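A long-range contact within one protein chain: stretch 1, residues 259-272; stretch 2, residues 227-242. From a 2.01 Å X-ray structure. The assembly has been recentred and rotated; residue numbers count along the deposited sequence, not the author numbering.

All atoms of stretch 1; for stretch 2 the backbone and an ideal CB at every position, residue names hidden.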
# COMPACT_ATOMS: atom_id res chain seq x y z
N HIS A 259 6.85 -8.15 8.44
CA HIS A 259 8.09 -7.80 9.14
C HIS A 259 8.95 -9.06 9.23
O HIS A 259 8.63 -9.96 10.01
CB HIS A 259 7.76 -7.23 10.52
CG HIS A 259 8.95 -6.83 11.35
ND1 HIS A 259 8.82 -6.00 12.44
CD2 HIS A 259 10.25 -7.19 11.31
CE1 HIS A 259 10.00 -5.82 13.01
NE2 HIS A 259 10.89 -6.53 12.34
N PHE A 260 10.03 -9.13 8.43
CA PHE A 260 10.95 -10.28 8.42
C PHE A 260 12.28 -9.82 8.99
O PHE A 260 12.87 -8.87 8.48
CB PHE A 260 11.16 -10.83 7.01
CG PHE A 260 9.88 -11.19 6.29
CD1 PHE A 260 9.32 -12.45 6.46
CD2 PHE A 260 9.25 -10.29 5.44
CE1 PHE A 260 8.13 -12.79 5.80
CE2 PHE A 260 8.06 -10.61 4.78
CZ PHE A 260 7.50 -11.88 4.96
N GLU A 261 12.74 -10.44 10.07
CA GLU A 261 13.95 -9.92 10.71
C GLU A 261 14.79 -11.05 11.29
O GLU A 261 14.25 -11.95 11.91
CB GLU A 261 13.60 -8.92 11.83
CG GLU A 261 14.86 -8.37 12.51
CD GLU A 261 14.61 -7.07 13.26
OE1 GLU A 261 13.46 -6.60 13.31
OE2 GLU A 261 15.59 -6.54 13.81
N ALA A 262 16.11 -10.96 11.10
CA ALA A 262 17.07 -11.85 11.75
C ALA A 262 16.71 -13.33 11.56
O ALA A 262 16.75 -14.13 12.49
CB ALA A 262 17.19 -11.51 13.25
N ASN A 263 16.35 -13.70 10.35
CA ASN A 263 16.10 -15.11 10.11
C ASN A 263 17.42 -15.82 9.87
O ASN A 263 18.43 -15.20 9.53
CB ASN A 263 15.13 -15.29 8.95
CG ASN A 263 13.67 -15.18 9.41
OD1 ASN A 263 13.26 -15.83 10.38
ND2 ASN A 263 12.91 -14.33 8.75
N ASN A 264 17.43 -17.13 10.12
CA ASN A 264 18.66 -17.89 9.96
C ASN A 264 18.77 -18.54 8.58
O ASN A 264 19.87 -18.94 8.18
CB ASN A 264 18.77 -18.92 11.09
CG ASN A 264 18.94 -18.24 12.42
OD1 ASN A 264 19.88 -17.48 12.60
ND2 ASN A 264 18.00 -18.43 13.34
N GLY A 265 17.67 -18.64 7.85
CA GLY A 265 17.70 -18.85 6.43
C GLY A 265 17.41 -17.55 5.72
O GLY A 265 17.49 -16.46 6.29
N SER A 266 17.05 -17.66 4.44
CA SER A 266 16.48 -16.52 3.74
C SER A 266 15.16 -16.08 4.38
O SER A 266 14.41 -16.91 4.92
CB SER A 266 16.25 -16.88 2.28
OG SER A 266 17.49 -16.89 1.58
N HIS A 267 14.84 -14.78 4.30
CA HIS A 267 13.52 -14.36 4.78
C HIS A 267 12.42 -15.01 3.96
O HIS A 267 11.45 -15.55 4.51
CB HIS A 267 13.37 -12.84 4.74
CG HIS A 267 14.29 -12.13 5.67
ND1 HIS A 267 14.32 -12.39 7.03
CD2 HIS A 267 15.23 -11.18 5.44
CE1 HIS A 267 15.24 -11.62 7.59
NE2 HIS A 267 15.81 -10.89 6.65
N VAL A 268 12.53 -14.93 2.64
CA VAL A 268 11.54 -15.45 1.71
C VAL A 268 12.28 -16.28 0.69
O VAL A 268 13.23 -15.78 0.07
CB VAL A 268 10.78 -14.31 1.02
CG1 VAL A 268 9.96 -14.85 -0.14
CG2 VAL A 268 9.90 -13.56 2.02
N TYR A 269 11.87 -17.54 0.51
CA TYR A 269 12.49 -18.44 -0.45
C TYR A 269 11.40 -19.00 -1.35
O TYR A 269 10.53 -19.74 -0.88
CB TYR A 269 13.24 -19.57 0.27
CG TYR A 269 14.13 -20.38 -0.63
CD1 TYR A 269 13.58 -21.32 -1.49
CD2 TYR A 269 15.51 -20.19 -0.64
CE1 TYR A 269 14.37 -22.09 -2.34
CE2 TYR A 269 16.33 -20.95 -1.49
CZ TYR A 269 15.75 -21.91 -2.32
OH TYR A 269 16.52 -22.66 -3.17
N PHE A 270 11.40 -18.61 -2.63
CA PHE A 270 10.48 -19.17 -3.61
C PHE A 270 11.15 -20.37 -4.27
O PHE A 270 12.33 -20.31 -4.64
CB PHE A 270 10.10 -18.16 -4.69
CG PHE A 270 9.04 -17.17 -4.27
CD1 PHE A 270 7.69 -17.45 -4.42
CD2 PHE A 270 9.41 -15.96 -3.73
CE1 PHE A 270 6.72 -16.52 -4.04
CE2 PHE A 270 8.45 -15.01 -3.38
CZ PHE A 270 7.12 -15.28 -3.52
N ASP A 271 10.40 -21.46 -4.40
CA ASP A 271 10.90 -22.70 -5.00
C ASP A 271 9.88 -23.12 -6.05
O ASP A 271 8.74 -23.42 -5.71
CB ASP A 271 11.08 -23.76 -3.91
CG ASP A 271 11.54 -25.12 -4.45
OD1 ASP A 271 11.58 -25.35 -5.69
OD2 ASP A 271 11.84 -25.98 -3.59
N SER A 272 10.27 -23.06 -7.33
CA SER A 272 9.38 -23.42 -8.43
C SER A 272 9.81 -24.73 -9.09
O SER A 272 9.43 -24.99 -10.23
CB SER A 272 9.31 -22.31 -9.47
OG SER A 272 8.50 -21.21 -9.04
N UNK A 227 7.90 -12.26 11.49
CA UNK A 227 8.59 -13.52 11.17
C UNK A 227 10.07 -13.32 11.49
O UNK A 227 10.76 -12.61 10.75
CB UNK A 227 8.39 -13.92 9.71
N UNK A 228 10.55 -13.87 12.61
CA UNK A 228 11.95 -13.68 13.00
C UNK A 228 12.55 -14.99 13.52
O UNK A 228 11.84 -15.87 14.01
CB UNK A 228 12.06 -12.59 14.06
N UNK A 229 13.90 -15.09 13.42
CA UNK A 229 14.69 -16.15 14.05
C UNK A 229 14.26 -17.55 13.58
O UNK A 229 14.31 -18.51 14.35
CB UNK A 229 14.57 -16.05 15.57
N UNK A 230 13.85 -17.67 12.33
CA UNK A 230 13.36 -18.93 11.79
C UNK A 230 14.38 -19.53 10.83
O UNK A 230 15.24 -18.84 10.30
CB UNK A 230 12.02 -18.73 11.08
N UNK A 231 14.26 -20.83 10.58
CA UNK A 231 15.05 -21.47 9.55
C UNK A 231 16.40 -21.94 10.05
O UNK A 231 16.72 -21.91 11.24
CB UNK A 231 15.24 -20.51 8.37
N UNK A 232 17.21 -22.38 9.08
CA UNK A 232 18.52 -22.96 9.34
C UNK A 232 19.20 -23.14 7.99
O UNK A 232 18.87 -24.08 7.25
CB UNK A 232 18.42 -24.28 10.10
N UNK A 233 20.13 -22.26 7.66
CA UNK A 233 20.73 -22.29 6.33
C UNK A 233 21.40 -23.62 6.04
O UNK A 233 21.35 -24.12 4.91
CB UNK A 233 21.75 -21.16 6.18
N UNK A 234 22.05 -24.21 7.05
CA UNK A 234 22.76 -25.47 6.84
C UNK A 234 21.82 -26.59 6.42
O UNK A 234 22.26 -27.59 5.82
CB UNK A 234 23.51 -25.87 8.11
N UNK A 235 20.52 -26.45 6.70
CA UNK A 235 19.57 -27.46 6.33
C UNK A 235 18.57 -26.97 5.32
O UNK A 235 17.53 -27.62 5.12
CB UNK A 235 18.84 -27.98 7.57
N UNK A 236 18.83 -25.82 4.71
CA UNK A 236 17.97 -25.28 3.66
C UNK A 236 16.55 -24.96 4.16
O UNK A 236 15.56 -25.17 3.45
CB UNK A 236 17.90 -26.27 2.50
N UNK A 237 16.46 -24.48 5.40
CA UNK A 237 15.19 -24.03 5.99
C UNK A 237 15.19 -22.51 6.13
O UNK A 237 16.21 -21.91 6.49
CB UNK A 237 14.96 -24.69 7.35
N UNK A 238 14.03 -21.89 5.85
CA UNK A 238 13.95 -20.44 5.64
C UNK A 238 12.76 -19.84 6.40
O UNK A 238 11.92 -20.54 6.96
CB UNK A 238 13.83 -20.12 4.15
N UNK A 239 12.74 -18.50 6.45
CA UNK A 239 11.68 -17.82 7.19
C UNK A 239 10.30 -18.12 6.63
O UNK A 239 9.39 -18.52 7.36
CB UNK A 239 11.92 -16.31 7.18
N UNK A 240 10.13 -17.92 5.33
CA UNK A 240 8.93 -18.30 4.59
C UNK A 240 9.39 -19.07 3.36
O UNK A 240 10.24 -18.58 2.61
CB UNK A 240 8.09 -17.08 4.21
N UNK A 241 8.87 -20.27 3.17
CA UNK A 241 9.24 -21.11 2.03
C UNK A 241 7.98 -21.33 1.19
O UNK A 241 7.00 -21.90 1.68
CB UNK A 241 9.85 -22.44 2.48
N UNK A 242 8.00 -20.86 -0.05
CA UNK A 242 6.84 -20.92 -0.94
C UNK A 242 7.18 -21.88 -2.07
O UNK A 242 8.05 -21.59 -2.90
CB UNK A 242 6.47 -19.54 -1.48

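Two short parallel strand pairings frame a loop: positions 227-228 and 240-242 pair as strands, while those between meet the loop or stand clear of it.

At 227 the CB lies 3.7 Å from Phe-260 CD1, beside the carboxamide of Asn-263. A polar side chain with an acceptor suits, though an apolar one could cover the ring. It is Asn-227: Asn-263 ND2 donates to Asn-227 OD1 (3.1 Å), while Asn-227 ND2 reaches the carbonyl O of 239 (3.1 Å), tying the loop's two ends together.

Position 228 turns to the face of Glu-261, its CB tight at 3.1 Å from Glu-261 O; small or beta-branched residues fit. Thr-228 sets CG2 4.1 Å from Glu-261 CB.

At 229, phi/psi of 59/34 favour glycine, asparagine or aspartate, and CB points away. Asp-229 binds Asn-264 through a water, which donates to Asp-229 OD1 (2.9 Å) and accepts from Asn-264 ND2 (2.9 Å).

At 230 the backbone does the work: the N of 230 donates to Asn-263 OD1 (2.7 Å) and the O of 230 accepts from Asn-264 N (2.8 Å). CB points sideways, tight at 3.2 Å from Asn-263 OD1; many polar side chains would serve. Asn-230 ND2 donates to Asn-227 OD1 (2.9 Å).

Position 231, at 87/-172, would jam a CB against the preceding carbonyl and bring it to 3.1 Å from Gly-265 N. Glycine is called for, and Gly-231 is there.

At 232 and 237 CB points away, and at 233, 234 and 236 sideways; stretch 1 leaves 234 and 235 free, so many side chains would do. Asp-232, Leu-233 (CB beside Asn-264 O), Ala-234, Arg-235 and Lys-237 are found, Arg-235 in a salt bridge with Asp-232. The left-handed 236 (63/37) suits glycine or asparagine; Asn-236 it is.

The CB of 238 sits 4.0 Å from Tyr-269 CB, with the N-H of Ser-266 nearby. A flat ring bearing an acceptor would meet both. His-238 does: ND1 accepts from Ser-266 N (2.8 Å), the ring stacks offset on Tyr-269 (planes at 16°), and His-238 NE2 donates to Asn-236 OD1 (2.9 Å).

At 239 a CB would clash with Asn-263 ND2 (2.7 Å) and His-267 O (2.8 Å), so glycine fits; Gly-239 N donates to Ser-266 O (2.8 Å).

Position 240 faces the side of Phe-260 and Val-268, inviting a beta-branched aliphatic. Val-240 CG2 meets the edge of the Phe-260 ring, 3.5 Å from Phe-260 CE1.

Opposite in facing, 241 neighbours Tyr-269, with the Asp-271 carboxylate beyond: a long side chain with a donor suits. Tyr-241 OH gives Asp-271 OD2 a very short hydrogen bond (2.4 Å).

At 242, CB is 3.8 Å from Phe-270 CD1, wanting a bulky aliphatic. Ile-242 lays CD1 over the ring face, 3.5 Å from Phe-270 CE1.

Stretch 2 (227-242) NTDNGDLARNKHGVYI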
# COMPACT_ATOMS: atom_id res chain seq x y z
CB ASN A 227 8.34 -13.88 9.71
CG ASN A 227 8.92 -15.23 9.31
OD1 ASN A 227 10.13 -15.44 9.38
ND2 ASN A 227 8.05 -16.15 8.87
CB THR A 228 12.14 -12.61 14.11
OG1 THR A 228 11.95 -13.20 15.40
CG2 THR A 228 11.15 -11.48 13.94
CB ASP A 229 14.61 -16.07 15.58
CG ASP A 229 15.20 -14.78 16.13
OD1 ASP A 229 16.43 -14.74 16.31
OD2 ASP A 229 14.45 -13.80 16.34
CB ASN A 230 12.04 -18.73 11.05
CG ASN A 230 10.91 -18.33 11.99
OD1 ASN A 230 10.73 -18.92 13.06
ND2 ASN A 230 10.14 -17.32 11.59
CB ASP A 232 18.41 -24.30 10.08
CG ASP A 232 19.78 -24.96 10.36
OD1 ASP A 232 20.80 -24.59 9.78
OD2 ASP A 232 19.84 -25.91 11.17
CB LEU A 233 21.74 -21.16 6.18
CG LEU A 233 22.33 -21.12 4.78
CD1 LEU A 233 21.21 -20.92 3.78
CD2 LEU A 233 23.32 -19.98 4.71
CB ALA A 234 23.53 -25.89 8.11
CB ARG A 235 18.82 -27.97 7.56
CG ARG A 235 19.65 -28.78 8.49
CD ARG A 235 18.97 -28.80 9.81
NE ARG A 235 19.99 -28.87 10.83
CZ ARG A 235 19.80 -29.45 12.00
NH1 ARG A 235 20.77 -29.56 12.90
NH2 ARG A 235 18.60 -29.95 12.27
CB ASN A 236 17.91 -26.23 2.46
CG ASN A 236 17.42 -25.55 1.24
OD1 ASN A 236 17.60 -24.35 1.10
ND2 ASN A 236 16.80 -26.30 0.33
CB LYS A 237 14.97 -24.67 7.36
CG LYS A 237 15.12 -26.19 7.37
CD LYS A 237 14.24 -26.87 6.34
CE LYS A 237 14.43 -28.40 6.38
NZ LYS A 237 13.74 -29.04 5.25
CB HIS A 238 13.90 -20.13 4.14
CG HIS A 238 15.06 -20.74 3.38
ND1 HIS A 238 16.30 -20.16 3.36
CD2 HIS A 238 15.16 -21.89 2.67
CE1 HIS A 238 17.13 -20.91 2.64
NE2 HIS A 238 16.46 -21.97 2.21
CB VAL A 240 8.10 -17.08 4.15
CG1 VAL A 240 6.84 -17.53 3.38
CG2 VAL A 240 7.71 -16.24 5.35
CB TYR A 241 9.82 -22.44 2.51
CG TYR A 241 10.56 -23.24 1.44
CD1 TYR A 241 9.88 -24.06 0.52
CD2 TYR A 241 11.95 -23.21 1.37
CE1 TYR A 241 10.59 -24.80 -0.46
CE2 TYR A 241 12.65 -23.95 0.40
CZ TYR A 241 11.97 -24.73 -0.50
OH TYR A 241 12.69 -25.44 -1.43
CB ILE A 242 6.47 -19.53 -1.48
CG1 ILE A 242 6.13 -18.59 -0.30
CG2 ILE A 242 5.31 -19.67 -2.46
CD1 ILE A 242 6.19 -17.05 -0.60
O HOH W 1 16.02 -20.44 13.59
O HOH W 2 18.30 -16.94 15.84
O HOH W 3 18.65 -24.08 -1.62
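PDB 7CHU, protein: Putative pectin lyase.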